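Long-range contact in extracellular solute-binding protein, family 1 (Trichodesmium erythraeum IMS101, PDB 6G7N), which binds ferric iron and probably delivers it to an ABC transporter as the periplasmic solute-binding component of the uptake system: residues S118-L123 with N225-H230. Residues are numbered along the deposited sequence; the frame is centred on the assembly and turned at random.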
# COMPACT_ATOMS: atom_id res chain seq x y z
N SER A 118 -14.19 15.79 0.43
CA SER A 118 -13.08 16.71 0.66
C SER A 118 -11.90 15.99 1.29
O SER A 118 -10.88 15.74 0.62
CB SER A 118 -13.54 17.92 1.49
OG SER A 118 -14.13 17.53 2.70
N THR A 119 -12.03 15.67 2.57
CA THR A 119 -10.93 15.17 3.37
C THR A 119 -11.28 13.86 4.08
O THR A 119 -12.45 13.51 4.23
CB THR A 119 -10.54 16.19 4.45
OG1 THR A 119 -11.67 16.34 5.30
CG2 THR A 119 -10.15 17.55 3.84
N TYR A 120 -10.26 13.17 4.59
CA TYR A 120 -10.48 12.06 5.49
C TYR A 120 -11.22 12.55 6.74
O TYR A 120 -12.10 11.86 7.27
CB TYR A 120 -9.16 11.40 5.93
CG TYR A 120 -8.34 10.83 4.78
CD1 TYR A 120 -8.73 9.69 4.11
CD2 TYR A 120 -7.18 11.47 4.36
CE1 TYR A 120 -7.99 9.17 3.05
CE2 TYR A 120 -6.44 10.99 3.30
CZ TYR A 120 -6.85 9.85 2.63
OH TYR A 120 -6.11 9.42 1.55
N GLU A 121 -10.86 13.74 7.24
CA GLU A 121 -11.43 14.27 8.46
C GLU A 121 -12.93 14.44 8.35
O GLU A 121 -13.67 14.19 9.31
CB GLU A 121 -10.73 15.59 8.83
CG GLU A 121 -9.29 15.40 9.33
CD GLU A 121 -8.21 15.12 8.27
OE1 GLU A 121 -8.46 15.22 7.06
OE2 GLU A 121 -7.09 14.78 8.72
N ASP A 122 -13.40 14.86 7.18
CA ASP A 122 -14.82 15.11 6.94
C ASP A 122 -15.66 13.86 7.07
O ASP A 122 -16.88 13.93 7.28
CB ASP A 122 -14.98 15.73 5.54
CG ASP A 122 -16.42 15.76 5.03
OD1 ASP A 122 -17.06 16.75 5.34
OD2 ASP A 122 -16.87 14.90 4.20
N LEU A 123 -15.04 12.67 6.96
CA LEU A 123 -15.79 11.42 7.04
C LEU A 123 -16.35 11.13 8.43
O LEU A 123 -17.20 10.25 8.57
CB LEU A 123 -14.91 10.25 6.58
CG LEU A 123 -14.38 10.41 5.16
CD1 LEU A 123 -13.51 9.22 4.81
CD2 LEU A 123 -15.54 10.58 4.19
N ASN A 225 -6.75 19.99 -1.23
CA ASN A 225 -6.60 21.40 -0.93
C ASN A 225 -5.79 21.63 0.33
O ASN A 225 -5.61 22.77 0.73
CB ASN A 225 -7.96 22.10 -0.87
CG ASN A 225 -8.64 22.11 -2.22
OD1 ASN A 225 -7.99 22.26 -3.24
ND2 ASN A 225 -9.94 21.91 -2.23
N GLY A 226 -5.28 20.55 0.92
CA GLY A 226 -4.46 20.59 2.13
C GLY A 226 -3.22 19.77 1.93
O GLY A 226 -2.43 20.02 1.00
N ARG A 227 -3.02 18.79 2.81
CA ARG A 227 -1.74 18.08 2.86
C ARG A 227 -1.54 17.05 1.76
O ARG A 227 -0.41 16.61 1.58
CB ARG A 227 -1.55 17.45 4.22
CG ARG A 227 -2.50 16.28 4.52
CD ARG A 227 -2.27 15.71 5.90
NE ARG A 227 -3.16 14.59 6.19
CZ ARG A 227 -4.31 14.66 6.87
NH1 ARG A 227 -4.74 15.80 7.38
NH2 ARG A 227 -5.04 13.58 7.01
N GLY A 228 -2.61 16.64 1.08
CA GLY A 228 -2.52 15.63 0.06
C GLY A 228 -3.03 14.27 0.49
O GLY A 228 -3.34 14.04 1.66
N THR A 229 -3.11 13.36 -0.47
CA THR A 229 -3.66 12.05 -0.28
C THR A 229 -2.66 11.12 0.42
O THR A 229 -1.45 11.20 0.19
CB THR A 229 -4.09 11.48 -1.65
OG1 THR A 229 -5.09 12.32 -2.20
CG2 THR A 229 -4.57 10.06 -1.61
N HIS A 230 -3.19 10.20 1.24
CA HIS A 230 -2.40 9.14 1.90
C HIS A 230 -1.97 8.11 0.85
O HIS A 230 -2.83 7.45 0.23
CB HIS A 230 -3.25 8.50 2.97
CG HIS A 230 -2.62 7.33 3.64
ND1 HIS A 230 -1.82 7.43 4.76
CD2 HIS A 230 -2.70 5.99 3.37
CE1 HIS A 230 -1.47 6.20 5.14
NE2 HIS A 230 -1.99 5.31 4.33
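Tyr120 pushes its ring into the loop 225-230 until the phenol oxygen reaches the backbone of His230. Its OH accepts a hydrogen bond from His230 N (3.0 Å, 154° at the hydrogen) and is also hydrogen-bonded to the carbonyl O of Arg103 in strand 96-108. Packing is tight here: His230 CB lies 3.3 Å from Tyr120 OH, and Thr229 CG2 approaches the same oxygen at 3.6 Å. His230 CG, anti to the backbone N (chi1 175°), leads the imidazole away from Tyr120, and it meets the ring of Tyr299.

The partly exposed side is polar, although both its side chains also touch Leu149 of helix 140-167. Arg227, extended from CG to NE, meets Glu121 tip to tip, and Arg227 NH1 and NH2 both bond to Glu121 OE2, each at 2.9 Å. NH2 uses the syn lone pair; NH1 comes on the syn side but out of the carboxylate plane, which is turned 88° to the guanidinium. OE2 is also hydrogen-bonded to His153 NE2 of helix 140-167, while OE1 takes Asn223 ND2. The same guanidinium crosses the Tyr120 ring obliquely, with Arg227 NH2 4.0 Å from Tyr120 CD2.

The contact thus joins two loops of the periplasmic binding protein fold; the His230 side chain is about 12 Å from the bound iron. Three polar partners on OE2, one the Arg227 cation, probably favour an ionised carboxylate, while the buried phenol oxygen is satisfied by His230 N-H and the Arg103 carbonyl.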